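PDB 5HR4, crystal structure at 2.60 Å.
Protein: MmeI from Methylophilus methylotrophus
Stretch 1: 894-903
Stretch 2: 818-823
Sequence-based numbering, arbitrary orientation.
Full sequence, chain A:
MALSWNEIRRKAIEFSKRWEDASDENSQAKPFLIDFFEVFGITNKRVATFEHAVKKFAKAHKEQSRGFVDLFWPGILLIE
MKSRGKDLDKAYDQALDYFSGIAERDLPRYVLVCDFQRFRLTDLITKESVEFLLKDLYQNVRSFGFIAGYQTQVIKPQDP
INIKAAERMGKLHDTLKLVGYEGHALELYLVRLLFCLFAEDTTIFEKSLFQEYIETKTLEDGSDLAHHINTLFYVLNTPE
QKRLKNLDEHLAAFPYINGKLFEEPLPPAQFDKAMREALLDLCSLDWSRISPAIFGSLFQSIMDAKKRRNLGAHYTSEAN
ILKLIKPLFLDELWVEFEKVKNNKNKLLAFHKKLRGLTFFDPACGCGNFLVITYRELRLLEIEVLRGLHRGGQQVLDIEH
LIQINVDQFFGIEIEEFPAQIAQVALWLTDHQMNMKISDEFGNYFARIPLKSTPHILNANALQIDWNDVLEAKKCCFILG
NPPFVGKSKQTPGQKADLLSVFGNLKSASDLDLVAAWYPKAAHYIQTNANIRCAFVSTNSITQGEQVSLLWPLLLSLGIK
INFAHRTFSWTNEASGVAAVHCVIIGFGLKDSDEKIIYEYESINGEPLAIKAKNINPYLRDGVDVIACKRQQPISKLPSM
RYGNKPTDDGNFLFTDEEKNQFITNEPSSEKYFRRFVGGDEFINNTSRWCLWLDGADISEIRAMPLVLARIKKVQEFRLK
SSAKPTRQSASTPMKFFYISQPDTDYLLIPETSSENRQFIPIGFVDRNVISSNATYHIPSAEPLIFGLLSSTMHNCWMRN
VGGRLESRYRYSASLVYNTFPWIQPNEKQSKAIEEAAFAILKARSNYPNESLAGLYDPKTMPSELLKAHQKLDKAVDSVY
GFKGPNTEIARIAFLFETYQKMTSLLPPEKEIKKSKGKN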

ATOM      1  N   PHE A 894      27.083  -1.590 -13.333  1.00 42.75           N
ATOM      2  CA  PHE A 894      28.531  -1.676 -13.175  1.00 44.09           C
ATOM      3  C   PHE A 894      28.938  -1.736 -11.709  1.00 48.79           C
ATOM      4  O   PHE A 894      29.834  -2.502 -11.338  1.00 52.86           O
ATOM      5  CB  PHE A 894      29.194  -0.482 -13.862  1.00 47.96           C
ATOM      6  CG  PHE A 894      30.681  -0.428 -13.685  1.00 53.28           C
ATOM      7  CD1 PHE A 894      31.242   0.158 -12.561  1.00 53.15           C
ATOM      8  CD2 PHE A 894      31.519  -0.947 -14.653  1.00 51.39           C
ATOM      9  CE1 PHE A 894      32.611   0.209 -12.403  1.00 56.73           C
ATOM     10  CE2 PHE A 894      32.882  -0.899 -14.498  1.00 53.29           C
ATOM     11  CZ  PHE A 894      33.432  -0.318 -13.376  1.00 58.52           C
ATOM     12  N   LEU A 895      28.319  -0.913 -10.865  1.00 47.48           N
ATOM     13  CA  LEU A 895      28.559  -1.031  -9.434  1.00 44.28           C
ATOM     14  C   LEU A 895      28.241  -2.435  -8.928  1.00 45.16           C
ATOM     15  O   LEU A 895      28.957  -2.968  -8.076  1.00 48.69           O
ATOM     16  CB  LEU A 895      27.739   0.014  -8.688  1.00 38.81           C
ATOM     17  CG  LEU A 895      28.241   1.422  -8.982  1.00 40.40           C
ATOM     18  CD1 LEU A 895      27.203   2.453  -8.581  1.00 40.46           C
ATOM     19  CD2 LEU A 895      29.566   1.664  -8.274  1.00 39.98           C
ATOM     20  N   PHE A 896      27.181  -3.064  -9.445  1.00 41.56           N
ATOM     21  CA  PHE A 896      26.854  -4.394  -8.932  1.00 47.29           C
ATOM     22  C   PHE A 896      27.854  -5.454  -9.389  1.00 51.68           C
ATOM     23  O   PHE A 896      28.059  -6.447  -8.677  1.00 54.34           O
ATOM     24  CB  PHE A 896      25.438  -4.802  -9.329  1.00 42.66           C
ATOM     25  CG  PHE A 896      24.387  -4.421  -8.317  1.00 43.24           C
ATOM     26  CD1 PHE A 896      23.810  -3.156  -8.336  1.00 42.10           C
ATOM     27  CD2 PHE A 896      23.958  -5.325  -7.362  1.00 41.36           C
ATOM     28  CE1 PHE A 896      22.832  -2.800  -7.430  1.00 33.15           C
ATOM     29  CE2 PHE A 896      22.979  -4.970  -6.454  1.00 38.23           C
ATOM     30  CZ  PHE A 896      22.420  -3.708  -6.491  1.00 35.34           C
ATOM     31  N   GLU A 897      28.473  -5.292 -10.565  1.00 49.67           N
ATOM     32  CA  GLU A 897      29.591  -6.169 -10.903  1.00 48.60           C
ATOM     33  C   GLU A 897      30.724  -5.997  -9.897  1.00 50.43           C
ATOM     34  O   GLU A 897      31.284  -6.984  -9.406  1.00 52.56           O
ATOM     35  CB  GLU A 897      30.079  -5.907 -12.330  1.00 43.02           C
ATOM     36  N   THR A 898      31.048  -4.747  -9.548  1.00 45.45           N
ATOM     37  CA  THR A 898      32.062  -4.491  -8.529  1.00 47.21           C
ATOM     38  C   THR A 898      31.630  -5.028  -7.168  1.00 52.25           C
ATOM     39  O   THR A 898      32.397  -5.713  -6.481  1.00 53.89           O
ATOM     40  CB  THR A 898      32.338  -2.995  -8.427  1.00 50.41           C
ATOM     41  OG1 THR A 898      32.336  -2.419  -9.739  1.00 54.54           O
ATOM     42  CG2 THR A 898      33.686  -2.747  -7.751  1.00 47.26           C
ATOM     43  N   TYR A 899      30.408  -4.703  -6.749  1.00 47.23           N
ATOM     44  CA  TYR A 899      29.924  -5.206  -5.472  1.00 50.30           C
ATOM     45  C   TYR A 899      30.037  -6.719  -5.403  1.00 52.71           C
ATOM     46  O   TYR A 899      30.436  -7.274  -4.375  1.00 56.89           O
ATOM     47  CB  TYR A 899      28.477  -4.768  -5.249  1.00 51.91           C
ATOM     48  CG  TYR A 899      27.822  -5.395  -4.038  1.00 49.69           C
ATOM     49  CD1 TYR A 899      28.024  -4.869  -2.757  1.00 51.23           C
ATOM     50  CD2 TYR A 899      27.002  -6.504  -4.170  1.00 47.69           C
ATOM     51  CE1 TYR A 899      27.427  -5.442  -1.643  1.00 44.33           C
ATOM     52  CE2 TYR A 899      26.402  -7.083  -3.064  1.00 51.52           C
ATOM     53  CZ  TYR A 899      26.618  -6.552  -1.804  1.00 48.53           C
ATOM     54  OH  TYR A 899      26.006  -7.135  -0.715  1.00 49.46           O
ATOM     55  N   GLN A 900      29.712  -7.407  -6.496  1.00 55.96           N
ATOM     56  CA  GLN A 900      29.742  -8.864  -6.456  1.00 56.14           C
ATOM     57  C   GLN A 900      31.175  -9.394  -6.432  1.00 62.09           C
ATOM     58  O   GLN A 900      31.466 -10.375  -5.733  1.00 62.08           O
ATOM     59  CB  GLN A 900      28.969  -9.443  -7.636  1.00 50.70           C
ATOM     60  CG  GLN A 900      28.475 -10.835  -7.340  1.00 52.78           C
ATOM     61  CD  GLN A 900      27.667 -11.408  -8.463  1.00 61.57           C
ATOM     62  OE1 GLN A 900      27.464 -10.755  -9.497  1.00 58.93           O
ATOM     63  NE2 GLN A 900      27.192 -12.642  -8.279  1.00 56.81           N
ATOM     64  N   LYS A 901      32.081  -8.762  -7.192  1.00 61.38           N
ATOM     65  CA  LYS A 901      33.488  -9.148  -7.129  1.00 57.79           C
ATOM     66  C   LYS A 901      34.012  -9.059  -5.701  1.00 62.20           C
ATOM     67  O   LYS A 901      34.691  -9.975  -5.225  1.00 66.37           O
ATOM     68  CB  LYS A 901      34.319  -8.280  -8.080  1.00 52.71           C
ATOM     69  N   MET A 902      33.668  -7.981  -4.986  1.00 59.56           N
ATOM     70  CA  MET A 902      34.090  -7.837  -3.595  1.00 54.85           C
ATOM     71  C   MET A 902      33.357  -8.815  -2.680  1.00 60.22           C
ATOM     72  O   MET A 902      33.980  -9.477  -1.843  1.00 62.76           O
ATOM     73  CB  MET A 902      33.869  -6.401  -3.130  1.00 49.79           C
ATOM     74  CG  MET A 902      34.736  -5.400  -3.842  1.00 52.09           C
ATOM     75  SD  MET A 902      34.505  -3.739  -3.199  1.00 57.09           S
ATOM     76  CE  MET A 902      36.116  -3.019  -3.514  1.00 51.42           C
ATOM     77  N   THR A 903      32.030  -8.914  -2.811  1.00 60.02           N
ATOM     78  CA  THR A 903      31.271  -9.831  -1.962  1.00 59.33           C
ATOM     79  C   THR A 903      31.613 -11.291  -2.223  1.00 64.11           C
ATOM     80  O   THR A 903      31.224 -12.151  -1.426  1.00 65.43           O
ATOM     81  CB  THR A 903      29.763  -9.622  -2.144  1.00 51.49           C
TER
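Stretch 2 818-823: NTFPWI

Stretch 2 has no regular secondary structure; F820 to I823 have extended backbone angles, and the stretch lies against one face of the helix that includes 894-903. The closest CA atoms across the contact are those of Y899 and P821, 5.4 Å apart, and mark its centre. The chain runs across the helix rather than along it: T819 lies beside Y899, P821 follows, and M902 reaches the backbone of W822.

Apolar packing dominates. P821 points toward the helix and meets residues at positions i, i+3, i+4 and i+7, L895, T898, Y899 and M902, which one helical face brings together. Its CG lies 4.0 Å from L895 CD2 and 4.2 Å from Y899 CB, while its CB is 3.8 Å from T898 CG2 and 3.9 Å from M902 SD. A compact apolar ring suits this place; L895 O, 3.6 Å from P821 CG, is already bonded to Y899 N at 2.6 Å. Similarly, T898 OG1 donates to F894 O at 3.0 Å, leaving its methyl group for the proline.

Contacts with backbone oxygens complete the interface, and no hydrogen bond crosses it. T819 O lies at the edge of the Y899 ring, near its plane, 3.2 Å from CD1, where aromatic hydrogens carry slight positive charge. The flexible, unbranched M902 side chain extends its CE to 3.7 Å from W822 O.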

ATOM      1  N   ASN A 818      27.877   1.102   3.699  1.00 37.34           N
ATOM      2  CA  ASN A 818      28.635  -0.089   4.077  1.00 41.53           C
ATOM      3  C   ASN A 818      28.709  -1.121   2.964  1.00 43.49           C
ATOM      4  O   ASN A 818      29.581  -1.998   3.000  1.00 47.54           O
ATOM      5  CB  ASN A 818      28.036  -0.745   5.324  1.00 44.47           C
ATOM      6  CG  ASN A 818      28.304   0.040   6.573  1.00 39.66           C
ATOM      7  OD1 ASN A 818      29.182   0.901   6.599  1.00 42.27           O
ATOM      8  ND2 ASN A 818      27.552  -0.250   7.622  1.00 42.06           N
ATOM      9  N   THR A 819      27.812  -1.060   1.993  1.00 42.14           N
ATOM     10  CA  THR A 819      27.845  -1.980   0.870  1.00 43.88           C
ATOM     11  C   THR A 819      28.369  -1.318  -0.391  1.00 41.49           C
ATOM     12  O   THR A 819      28.319  -1.923  -1.467  1.00 44.58           O
ATOM     13  CB  THR A 819      26.454  -2.555   0.625  1.00 43.20           C
ATOM     14  OG1 THR A 819      25.554  -1.485   0.312  1.00 43.80           O
ATOM     15  CG2 THR A 819      25.966  -3.246   1.873  1.00 38.81           C
ATOM     16  N   PHE A 820      28.877  -0.098  -0.273  1.00 39.97           N
ATOM     17  CA  PHE A 820      29.298   0.718  -1.404  1.00 41.73           C
ATOM     18  C   PHE A 820      30.651   0.251  -1.929  1.00 46.41           C
ATOM     19  O   PHE A 820      31.663   0.395  -1.234  1.00 45.75           O
ATOM     20  CB  PHE A 820      29.359   2.195  -1.003  1.00 35.23           C
ATOM     21  CG  PHE A 820      29.783   3.101  -2.117  1.00 44.19           C
ATOM     22  CD1 PHE A 820      29.103   3.102  -3.324  1.00 40.71           C
ATOM     23  CD2 PHE A 820      30.857   3.952  -1.963  1.00 45.21           C
ATOM     24  CE1 PHE A 820      29.496   3.928  -4.349  1.00 43.34           C
ATOM     25  CE2 PHE A 820      31.252   4.782  -2.988  1.00 42.36           C
ATOM     26  CZ  PHE A 820      30.571   4.769  -4.182  1.00 43.99           C
ATOM     27  N   PRO A 821      30.718  -0.294  -3.148  1.00 44.83           N
ATOM     28  CA  PRO A 821      31.996  -0.803  -3.654  1.00 44.25           C
ATOM     29  C   PRO A 821      32.845   0.366  -4.134  1.00 49.55           C
ATOM     30  O   PRO A 821      32.344   1.277  -4.799  1.00 48.92           O
ATOM     31  CB  PRO A 821      31.574  -1.713  -4.807  1.00 49.67           C
ATOM     32  CG  PRO A 821      30.375  -1.003  -5.369  1.00 48.55           C
ATOM     33  CD  PRO A 821      29.679  -0.322  -4.191  1.00 42.11           C
ATOM     34  N   TRP A 822      34.126   0.358  -3.763  1.00 52.17           N
ATOM     35  CA  TRP A 822      34.995   1.511  -4.006  1.00 51.20           C
ATOM     36  C   TRP A 822      36.437   1.042  -4.038  1.00 53.41           C
ATOM     37  O   TRP A 822      36.934   0.512  -3.040  1.00 56.21           O
ATOM     38  CB  TRP A 822      34.803   2.578  -2.919  1.00 51.12           C
ATOM     39  CG  TRP A 822      35.922   3.619  -2.837  1.00 53.70           C
ATOM     40  CD1 TRP A 822      36.772   3.840  -1.778  1.00 53.01           C
ATOM     41  CD2 TRP A 822      36.299   4.568  -3.850  1.00 51.94           C
ATOM     42  NE1 TRP A 822      37.640   4.868  -2.073  1.00 53.39           N
ATOM     43  CE2 TRP A 822      37.373   5.328  -3.337  1.00 51.31           C
ATOM     44  CE3 TRP A 822      35.833   4.845  -5.139  1.00 51.70           C
ATOM     45  CZ2 TRP A 822      37.987   6.341  -4.073  1.00 50.86           C
ATOM     46  CZ3 TRP A 822      36.440   5.860  -5.860  1.00 53.07           C
ATOM     47  CH2 TRP A 822      37.507   6.593  -5.327  1.00 47.76           C
ATOM     48  N   ILE A 823      37.111   1.243  -5.170  1.00 54.92           N
ATOM     49  CA  ILE A 823      38.519   0.893  -5.281  1.00 53.60           C
ATOM     50  C   ILE A 823      39.368   2.017  -4.703  1.00 53.62           C
ATOM     51  O   ILE A 823      39.078   3.197  -4.916  1.00 57.85           O
ATOM     52  CB  ILE A 823      38.893   0.637  -6.746  1.00 51.19           C
TER